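Local coordinates for alpha-L-rhamnosidase (Streptomyces avermitilis, PDB 3W5N), which hydrolyses terminal non-reducing alpha-L-rhamnose residues from alpha-L-rhamnosides, releasing L-rhamnose from citrus flavonoids and gum arabic, at residues S70-Y75 against A961-P966; V231-W236 against A289-R294; A596-E601 against Y653-A658. All coordinates share one frame; numbering follows the deposited sequence.

Interaction 1 (S70-Y75 against A961-P966). With NA (sodium ion), chain L.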
loop_
_atom_site.group_PDB
_atom_site.type_symbol
_atom_site.label_atom_id
_atom_site.label_comp_id
_atom_site.label_asym_id
_atom_site.label_seq_id
_atom_site.Cartn_x
_atom_site.Cartn_y
_atom_site.Cartn_z
ATOM N N SER A 70 -30.202 -4.141 -9.519
ATOM C CA SER A 70 -29.350 -5.079 -10.245
ATOM C C SER A 70 -27.901 -5.052 -9.774
ATOM O O SER A 70 -27.044 -5.732 -10.354
ATOM C CB SER A 70 -29.429 -4.795 -11.748
ATOM O OG SER A 70 -28.948 -3.484 -12.039
ATOM N N VAL A 71 -27.626 -4.258 -8.743
ATOM C CA VAL A 71 -26.261 -4.052 -8.256
ATOM C C VAL A 71 -26.215 -4.305 -6.763
ATOM O O VAL A 71 -26.999 -3.720 -6.009
ATOM C CB VAL A 71 -25.765 -2.619 -8.586
ATOM C CG1 VAL A 71 -24.551 -2.246 -7.751
ATOM C CG2 VAL A 71 -25.429 -2.510 -10.072
ATOM N N LEU A 72 -25.281 -5.158 -6.339
ATOM C CA LEU A 72 -25.017 -5.445 -4.910
ATOM C C LEU A 72 -26.267 -5.881 -4.153
ATOM O O LEU A 72 -26.574 -5.383 -3.055
ATOM C CB LEU A 72 -24.295 -4.267 -4.223
ATOM C CG LEU A 72 -22.925 -3.913 -4.839
ATOM C CD1 LEU A 72 -22.439 -2.560 -4.321
ATOM C CD2 LEU A 72 -21.877 -4.999 -4.610
ATOM N N VAL A 73 -26.995 -6.810 -4.764
ATOM C CA VAL A 73 -28.215 -7.353 -4.158
ATOM C C VAL A 73 -27.814 -8.491 -3.222
ATOM O O VAL A 73 -27.228 -9.480 -3.666
ATOM C CB VAL A 73 -29.201 -7.873 -5.228
ATOM C CG1 VAL A 73 -30.478 -8.395 -4.562
ATOM C CG2 VAL A 73 -29.495 -6.799 -6.262
ATOM N N PRO A 74 -28.096 -8.351 -1.907
ATOM C CA PRO A 74 -27.598 -9.356 -0.954
ATOM C C PRO A 74 -28.322 -10.691 -1.076
ATOM O O PRO A 74 -29.548 -10.735 -1.207
ATOM C CB PRO A 74 -27.881 -8.724 0.425
ATOM C CG PRO A 74 -28.968 -7.729 0.178
ATOM C CD PRO A 74 -28.820 -7.250 -1.238
ATOM N N TYR A 75 -27.553 -11.772 -1.084
ATOM C CA TYR A 75 -28.101 -13.113 -0.896
ATOM C C TYR A 75 -29.040 -13.137 0.308
ATOM O O TYR A 75 -28.698 -12.638 1.373
ATOM C CB TYR A 75 -26.948 -14.098 -0.694
ATOM C CG TYR A 75 -27.393 -15.464 -0.247
ATOM C CD1 TYR A 75 -27.891 -16.387 -1.167
ATOM C CD2 TYR A 75 -27.333 -15.826 1.105
ATOM C CE1 TYR A 75 -28.307 -17.649 -0.760
ATOM C CE2 TYR A 75 -27.762 -17.081 1.524
ATOM C CZ TYR A 75 -28.238 -17.982 0.589
ATOM O OH TYR A 75 -28.652 -19.223 0.990
ATOM N N ALA A 961 -15.897 1.772 -16.458
ATOM C CA ALA A 961 -16.477 0.465 -16.178
ATOM C C ALA A 961 -17.269 0.551 -14.872
ATOM O O ALA A 961 -16.755 0.247 -13.785
ATOM C CB ALA A 961 -15.383 -0.583 -16.092
ATOM N N SER A 962 -18.519 0.992 -14.978
ATOM C CA SER A 962 -19.379 1.121 -13.808
ATOM C C SER A 962 -19.894 -0.256 -13.396
ATOM O O SER A 962 -19.822 -1.204 -14.173
ATOM C CB SER A 962 -20.558 2.048 -14.119
ATOM O OG SER A 962 -21.640 1.311 -14.658
ATOM N N LEU A 963 -20.448 -0.366 -12.189
ATOM C CA LEU A 963 -21.067 -1.637 -11.774
ATOM C C LEU A 963 -22.241 -2.093 -12.661
ATOM O O LEU A 963 -22.540 -3.299 -12.723
ATOM C CB LEU A 963 -21.495 -1.609 -10.290
ATOM C CG LEU A 963 -20.416 -1.208 -9.265
ATOM C CD1 LEU A 963 -20.925 -1.447 -7.843
ATOM C CD2 LEU A 963 -19.119 -1.983 -9.485
ATOM N N HIS A 964 -22.878 -1.145 -13.357
ATOM C CA HIS A 964 -23.974 -1.468 -14.296
ATOM C C HIS A 964 -23.483 -1.867 -15.694
ATOM O O HIS A 964 -24.285 -2.258 -16.554
ATOM C CB HIS A 964 -24.941 -0.287 -14.423
ATOM C CG HIS A 964 -25.541 0.163 -13.124
ATOM N ND1 HIS A 964 -26.612 -0.476 -12.538
ATOM C CD2 HIS A 964 -25.254 1.222 -12.329
ATOM C CE1 HIS A 964 -26.941 0.151 -11.422
ATOM N NE2 HIS A 964 -26.128 1.181 -11.268
ATOM N N GLY A 965 -22.171 -1.774 -15.910
ATOM C CA GLY A 965 -21.565 -2.004 -17.217
ATOM C C GLY A 965 -20.929 -0.728 -17.759
ATOM O O GLY A 965 -20.881 0.301 -17.063
ATOM N N PRO A 966 -20.437 -0.772 -19.004
ATOM C CA PRO A 966 -19.661 0.371 -19.516
ATOM C C PRO A 966 -20.502 1.624 -19.759
ATOM O O PRO A 966 -21.635 1.543 -20.271
ATOM C CB PRO A 966 -19.055 -0.153 -20.838
ATOM C CG PRO A 966 -19.904 -1.336 -21.221
ATOM C CD PRO A 966 -20.493 -1.899 -19.952
HETATM NA NA NA L . -28.439 -2.097 -4.910
HETATM O O HOH W 1 -28.573 -3.367 -3.137
HETATM O O HOH W 2 -29.153 -0.579 -3.337
HETATM O O HOH W 3 -26.383 -1.266 -4.511
#
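V71 and H964 make the aromatic part of the contact. Methyl CG2 of V71 sits over one face of the imidazole, 3.7 Å from the ring centroid and 30° off its normal, a CH-pi contact. It is shifted toward the ring rim, with V71 CG2 3.3 Å from H964 CE1. The apolar part runs through L963. V71 CG1 stands anti to the backbone N (chi1 163°), and this turns it to L963 CD1 at 3.7 Å. The end of L72 joins from the same segment, with L72 CD1 4.0 Å from L963 CD1. The methyl carbon L963 CD1 therefore touches both V71 and L72.

Polar contacts across the interface are few, and no hydrogen bond links the segments. S70 OG lies in the ring plane, 3.8 Å from H964 ND1 but not bonded to it; its hydrogen bond goes to N987. H964 ND1 is buried here and has no partner in the model. With H964 cut back to an alanine, V71 CG2 would probably lose the ring face it packs on, and a gap would be likely to open beside S70.

The carbonyl of V71 binds metal: V71 O is 2.4 Å from a sodium ion, which also holds three waters. One of these waters donates to L72 O.

Within 961-966, S962 to G965 form a type I turn, closed by G965 N to S962 O at 3.0 Å. The hydroxyl S962 OG donates to G965 O at 2.7 Å, in the carbonyl plane and on a lone pair, and also takes a weak bond from H964 N. This is a beta hairpin joining strands 955-962 and 965-974. Its two-residue tip, L963 and H964, presses on the N-terminal immunoglobulin-like domain at V71 and at L72, the latter in a G1 bulge where L72 and V73 both face L27.

Interaction 2 (V231-W236 against A289-R294). With CA (calcium ion), chain B; RAM (alpha-L-rhamnopyranose), chain D.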
loop_
_atom_site.group_PDB
_atom_site.type_symbol
_atom_site.label_atom_id
_atom_site.label_comp_id
_atom_site.label_asym_id
_atom_site.label_seq_id
_atom_site.Cartn_x
_atom_site.Cartn_y
_atom_site.Cartn_z
ATOM N N VAL A 231 30.265 14.263 26.990
ATOM C CA VAL A 231 30.341 13.843 28.393
ATOM C C VAL A 231 29.044 13.157 28.841
ATOM O O VAL A 231 27.948 13.718 28.723
ATOM C CB VAL A 231 30.680 15.030 29.323
ATOM C CG1 VAL A 231 30.779 14.571 30.765
ATOM C CG2 VAL A 231 31.981 15.670 28.887
ATOM N N GLY A 232 29.190 11.935 29.349
ATOM C CA GLY A 232 28.084 11.043 29.651
ATOM C C GLY A 232 28.517 9.594 29.451
ATOM O O GLY A 232 29.725 9.325 29.292
ATOM N N PRO A 233 27.560 8.658 29.462
ATOM C CA PRO A 233 27.912 7.218 29.473
ATOM C C PRO A 233 28.710 6.785 28.250
ATOM O O PRO A 233 28.537 7.341 27.169
ATOM C CB PRO A 233 26.555 6.507 29.523
ATOM C CG PRO A 233 25.573 7.544 29.984
ATOM C CD PRO A 233 26.100 8.869 29.513
ATOM N N ALA A 234 29.589 5.807 28.443
ATOM C CA ALA A 234 30.357 5.231 27.346
ATOM C C ALA A 234 30.585 3.762 27.618
ATOM O O ALA A 234 30.641 3.316 28.780
ATOM C CB ALA A 234 31.699 5.933 27.194
ATOM N N GLY A 235 30.756 3.002 26.541
ATOM C CA GLY A 235 31.014 1.581 26.674
ATOM C C GLY A 235 30.800 0.909 25.334
ATOM O O GLY A 235 30.050 1.407 24.500
ATOM N N TRP A 236 31.449 -0.228 25.124
ATOM C CA TRP A 236 31.175 -0.992 23.913
ATOM C C TRP A 236 31.059 -2.465 24.291
ATOM O O TRP A 236 31.542 -2.894 25.348
ATOM C CB TRP A 236 32.211 -0.702 22.803
ATOM C CG TRP A 236 33.565 -1.259 23.078
ATOM C CD1 TRP A 236 34.562 -0.670 23.808
ATOM C CD2 TRP A 236 34.081 -2.521 22.641
ATOM N NE1 TRP A 236 35.664 -1.485 23.844
ATOM C CE2 TRP A 236 35.396 -2.629 23.139
ATOM C CE3 TRP A 236 33.553 -3.576 21.880
ATOM C CZ2 TRP A 236 36.201 -3.748 22.902
ATOM C CZ3 TRP A 236 34.355 -4.695 21.646
ATOM C CH2 TRP A 236 35.665 -4.772 22.157
ATOM N N ALA A 289 22.386 -4.404 32.113
ATOM C CA ALA A 289 22.579 -3.306 33.084
ATOM C C ALA A 289 23.052 -2.000 32.451
ATOM O O ALA A 289 23.065 -1.859 31.228
ATOM C CB ALA A 289 23.514 -3.737 34.218
ATOM N N GLY A 290 23.401 -1.018 33.291
ATOM C CA GLY A 290 23.762 0.335 32.827
ATOM C C GLY A 290 22.568 1.058 32.217
ATOM O O GLY A 290 21.443 0.604 32.366
ATOM N N PRO A 291 22.803 2.160 31.495
ATOM C CA PRO A 291 21.670 2.853 30.869
ATOM C C PRO A 291 21.107 2.164 29.614
ATOM O O PRO A 291 20.063 2.590 29.098
ATOM C CB PRO A 291 22.261 4.208 30.491
ATOM C CG PRO A 291 23.728 3.959 30.320
ATOM C CD PRO A 291 24.079 2.874 31.300
ATOM N N TRP A 292 21.771 1.109 29.141
ATOM C CA TRP A 292 21.550 0.620 27.779
ATOM C C TRP A 292 20.440 -0.428 27.627
ATOM O O TRP A 292 19.913 -0.620 26.526
ATOM C CB TRP A 292 22.868 0.118 27.184
ATOM C CG TRP A 292 23.987 1.139 27.269
ATOM C CD1 TRP A 292 24.103 2.300 26.553
ATOM C CD2 TRP A 292 25.152 1.068 28.108
ATOM N NE1 TRP A 292 25.260 2.972 26.916
ATOM C CE2 TRP A 292 25.930 2.225 27.845
ATOM C CE3 TRP A 292 25.614 0.133 29.057
ATOM C CZ2 TRP A 292 27.136 2.483 28.503
ATOM C CZ3 TRP A 292 26.827 0.387 29.714
ATOM C CH2 TRP A 292 27.568 1.556 29.433
ATOM N N GLY A 293 20.092 -1.105 28.719
ATOM C CA GLY A 293 19.025 -2.118 28.702
ATOM C C GLY A 293 19.363 -3.349 27.879
ATOM O O GLY A 293 20.532 -3.620 27.581
ATOM N N ARG A 294 18.329 -4.085 27.479
ATOM C CA ARG A 294 18.512 -5.395 26.866
ATOM C C ARG A 294 18.702 -5.310 25.356
ATOM O O ARG A 294 17.906 -5.866 24.596
ATOM C CB ARG A 294 17.351 -6.329 27.250
ATOM C CG ARG A 294 17.255 -6.561 28.755
ATOM C CD ARG A 294 16.020 -7.362 29.160
ATOM N NE ARG A 294 16.049 -8.734 28.655
ATOM C CZ ARG A 294 16.638 -9.765 29.263
ATOM N NH1 ARG A 294 17.260 -9.606 30.423
ATOM N NH2 ARG A 294 16.599 -10.970 28.710
HETATM CA CA CA B . 27.828 8.446 25.164
HETATM C C1 RAM D . 22.136 8.955 24.474
HETATM C C2 RAM D . 23.441 9.201 23.715
HETATM C C3 RAM D . 24.640 9.123 24.678
HETATM C C4 RAM D . 24.659 7.808 25.443
HETATM C C5 RAM D . 23.331 7.619 26.193
HETATM C C6 RAM D . 23.217 6.239 26.843
HETATM O O1 RAM D . 21.848 10.093 25.303
HETATM O O2 RAM D . 23.530 8.198 22.698
HETATM O O3 RAM D . 25.930 9.310 24.068
HETATM O O4 RAM D . 25.837 7.870 26.283
HETATM O O5 RAM D . 22.204 7.775 25.296
HETATM O O HOH W 4 27.657 10.589 26.287
#
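The indole of W292 receives the carbonyl of A234 at its edge, near the ring plane, with A234 O 3.6 Å from W292 CH2. One face is covered by the preceding proline, P291 CD lying 3.7 Å above the plane and over its centre. W140 stacks on the indole and W203 meets it edge-to-face. P233 CB reaches the benzene part at a slant, 4.2 Å from W292 CZ2, and also touches P291 CG at 3.9 Å. G235 leaves room here: a CB on it would lie only 3.1 Å from W292 CH2.

The contact borders the rhamnose site of the CBM67 module. W292 NE1 is 3.9 Å from C6 of the bound rhamnose and is hydrogen-bonded to D179. P233 O binds the calcium ion at 2.4 Å, together with sugar O3 and O4, a water, D179, N180 and N228. The calcium ion thus bridges P233 O and the sugar hydroxyls.

G235 opens strand 235-244, which lies between strands 169-179 and 248-252 in an antiparallel sheet. Backbone bonds tie G235 to D179 and W236 to I141 of strand 139-142. The loop 289-294, between strands 282-286 and 303-311, packs against the start of strand 235-244.

Interaction 3 (A596-E601 against Y653-A658). With RAM (alpha-L-rhamnopyranose), chain E.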
loop_
_atom_site.group_PDB
_atom_site.type_symbol
_atom_site.label_atom_id
_atom_site.label_comp_id
_atom_site.label_asym_id
_atom_site.label_seq_id
_atom_site.Cartn_x
_atom_site.Cartn_y
_atom_site.Cartn_z
ATOM N N ALA A 596 -6.998 -5.576 -8.742
ATOM C CA ALA A 596 -8.269 -4.956 -9.118
ATOM C C ALA A 596 -8.148 -4.355 -10.513
ATOM O O ALA A 596 -7.076 -3.859 -10.873
ATOM C CB ALA A 596 -8.669 -3.904 -8.096
ATOM N N PRO A 597 -9.237 -4.395 -11.311
ATOM C CA PRO A 597 -9.131 -3.911 -12.682
ATOM C C PRO A 597 -9.029 -2.383 -12.778
ATOM O O PRO A 597 -9.521 -1.643 -11.906
ATOM C CB PRO A 597 -10.446 -4.374 -13.326
ATOM C CG PRO A 597 -11.396 -4.530 -12.195
ATOM C CD PRO A 597 -10.554 -4.996 -11.034
ATOM N N PHE A 598 -8.408 -1.919 -13.857
ATOM C CA PHE A 598 -8.459 -0.504 -14.186
ATOM C C PHE A 598 -9.813 -0.251 -14.839
ATOM O O PHE A 598 -10.286 -1.068 -15.641
ATOM C CB PHE A 598 -7.286 -0.148 -15.104
ATOM C CG PHE A 598 -5.967 -0.189 -14.390
ATOM C CD1 PHE A 598 -5.524 0.934 -13.687
ATOM C CD2 PHE A 598 -5.213 -1.367 -14.344
ATOM C CE1 PHE A 598 -4.320 0.910 -12.989
ATOM C CE2 PHE A 598 -4.018 -1.402 -13.631
ATOM C CZ PHE A 598 -3.579 -0.264 -12.957
ATOM N N THR A 599 -10.430 0.867 -14.490
ATOM C CA THR A 599 -11.855 1.069 -14.795
ATOM C C THR A 599 -12.168 2.376 -15.522
ATOM O O THR A 599 -13.347 2.740 -15.687
ATOM C CB THR A 599 -12.734 0.967 -13.530
ATOM O OG1 THR A 599 -12.215 1.843 -12.527
ATOM C CG2 THR A 599 -12.776 -0.497 -12.989
ATOM N N PHE A 600 -11.134 3.083 -15.977
ATOM C CA PHE A 600 -11.359 4.322 -16.719
ATOM C C PHE A 600 -10.339 4.477 -17.837
ATOM O O PHE A 600 -9.137 4.626 -17.583
ATOM C CB PHE A 600 -11.351 5.563 -15.801
ATOM C CG PHE A 600 -12.124 6.736 -16.362
ATOM C CD1 PHE A 600 -11.540 7.614 -17.275
ATOM C CD2 PHE A 600 -13.460 6.940 -16.006
ATOM C CE1 PHE A 600 -12.270 8.675 -17.816
ATOM C CE2 PHE A 600 -14.183 7.999 -16.539
ATOM C CZ PHE A 600 -13.589 8.867 -17.450
ATOM N N GLU A 601 -10.829 4.403 -19.070
ATOM C CA GLU A 601 -10.015 4.727 -20.241
ATOM C C GLU A 601 -10.306 6.167 -20.647
ATOM O O GLU A 601 -11.467 6.542 -20.763
ATOM C CB GLU A 601 -10.381 3.825 -21.398
ATOM C CG GLU A 601 -9.887 2.397 -21.291
ATOM C CD GLU A 601 -9.847 1.741 -22.658
ATOM O OE1 GLU A 601 -10.321 2.371 -23.637
ATOM O OE2 GLU A 601 -9.338 0.601 -22.755
ATOM N N TYR A 653 -12.766 6.368 -9.874
ATOM C CA TYR A 653 -12.916 6.373 -11.324
ATOM C C TYR A 653 -11.934 5.382 -11.966
ATOM O O TYR A 653 -12.321 4.564 -12.781
ATOM C CB TYR A 653 -12.617 7.762 -11.886
ATOM C CG TYR A 653 -13.759 8.748 -11.983
ATOM C CD1 TYR A 653 -14.709 8.651 -13.020
ATOM C CD2 TYR A 653 -13.842 9.827 -11.105
ATOM C CE1 TYR A 653 -15.736 9.589 -13.139
ATOM C CE2 TYR A 653 -14.864 10.763 -11.210
ATOM C CZ TYR A 653 -15.803 10.636 -12.233
ATOM O OH TYR A 653 -16.809 11.579 -12.350
ATOM N N THR A 654 -10.662 5.472 -11.594
ATOM C CA THR A 654 -9.602 4.826 -12.375
ATOM C C THR A 654 -9.336 3.344 -12.074
ATOM O O THR A 654 -8.852 2.622 -12.939
ATOM C CB THR A 654 -8.297 5.638 -12.331
ATOM O OG1 THR A 654 -8.130 6.193 -11.033
ATOM C CG2 THR A 654 -8.384 6.788 -13.310
ATOM N N MET A 655 -9.624 2.902 -10.849
ATOM C CA MET A 655 -9.560 1.461 -10.545
ATOM C C MET A 655 -10.790 1.065 -9.755
ATOM O O MET A 655 -11.380 1.905 -9.059
ATOM C CB MET A 655 -8.318 1.112 -9.722
ATOM C CG MET A 655 -6.997 1.394 -10.408
ATOM S SD MET A 655 -5.557 0.894 -9.433
ATOM C CE MET A 655 -5.622 -0.890 -9.585
ATOM N N GLU A 656 -11.185 -0.203 -9.853
ATOM C CA GLU A 656 -12.189 -0.719 -8.930
ATOM C C GLU A 656 -11.561 -0.662 -7.532
ATOM O O GLU A 656 -10.646 -1.426 -7.232
ATOM C CB GLU A 656 -12.646 -2.145 -9.302
ATOM C CG GLU A 656 -13.737 -2.690 -8.350
ATOM C CD GLU A 656 -13.148 -3.476 -7.177
ATOM O OE1 GLU A 656 -12.536 -4.531 -7.448
ATOM O OE2 GLU A 656 -13.283 -3.048 -5.987
ATOM N N SER A 657 -12.021 0.281 -6.712
ATOM C CA SER A 657 -11.386 0.599 -5.430
ATOM C C SER A 657 -12.285 0.257 -4.259
ATOM O O SER A 657 -11.941 0.551 -3.104
ATOM C CB SER A 657 -11.003 2.100 -5.354
ATOM O OG SER A 657 -10.118 2.467 -6.409
ATOM N N ALA A 658 -13.431 -0.356 -4.559
ATOM C CA ALA A 658 -14.407 -0.721 -3.520
ATOM C C ALA A 658 -13.871 -1.725 -2.522
ATOM O O ALA A 658 -13.918 -1.477 -1.327
ATOM C CB ALA A 658 -15.679 -1.248 -4.143
HETATM C C1 RAM E . -3.545 0.289 -17.115
HETATM C C2 RAM E . -2.973 -1.013 -17.669
HETATM C C3 RAM E . -2.584 -0.826 -19.130
HETATM C C4 RAM E . -1.604 0.356 -19.259
HETATM C C5 RAM E . -2.196 1.630 -18.642
HETATM C C6 RAM E . -1.222 2.809 -18.599
HETATM O O1 RAM E . -4.789 0.561 -17.769
HETATM O O2 RAM E . -1.803 -1.373 -16.920
HETATM O O3 RAM E . -1.997 -2.058 -19.564
HETATM O O4 RAM E . -1.278 0.583 -20.634
HETATM O O5 RAM E . -2.623 1.374 -17.293
HETATM O O HOH W 5 -7.751 3.469 -15.420
#
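F598 and M655 pair as a single antiparallel bridge, CA to CA 4.3 Å, flanked by hydrogen bonds from E656 N to P597 O at 3.0 Å and from T599 N to T654 O at 2.8 Å. The first is nearly collinear with the P597 carbonyl; in the second the donor stands above the carbonyl plane. T654 O is gripped twice, because a water that also donates to F600 O donates to it.

T599 adds a side-chain bond. Its OG1 lies between the backbone N and the carbonyl carbon (chi1 52°), from where it donates to Y653 O at 2.7 Å, 45° out of that carbonyl's plane. Both acceptors, Y653 O and T654 O, belong to the last turn of helix 641-654. M655 is the first residue to leave helical geometry. The segment at 653-658 thus joins helices 641-654 and 658-671 of the (alpha/alpha)6-barrel catalytic domain typical of family GH78, while 596-601 leads into strand 600-604 at the edge of the C-terminal sheet.

The ring of F598 is sandwiched. M655 CE lies over one face, 4.2 Å from the F598 ring centroid, with SD nearby in an oblique Met-aromatic contact. Over the opposite face is a bound rhamnose, its C1 3.6 Å from F598 CD2. R621 and K484 hydrogen-bond this sugar.

F600 and Y653 form an offset edge-to-face pair. The edge of Y653 points to the face of F600, with ring centroids 5.5 Å apart and planes at 88°. Y927 meets both rings, and Y653 OH bonds to I933 O.

E656 lies against A596 and P597. Its CB packs beside the proline ring, while OE1 forms a salt bridge with R659.

From the N terminus, the chain first leaves 70-75, and interaction 1 closes its loop only at 961-966, 886 residues later. Interactions 2 and 3 both nest inside that loop, in series and without crossing. Interaction 2 closes a short loop within CBM67, its centre about 63 Å from that of interaction 1, on the opposite side of the chain's centre. Interaction 3 closes a later loop within the catalytic domain. Interactions 1 and 3 touch: A961 N lies 2.8 Å from T599 O, a probable hydrogen bond between neighbouring strands 955-962 and 600-604. This sheet joins the start of the catalytic domain to the C-terminal domain, and its hairpin turn at 962-965 meets the N-terminal domain.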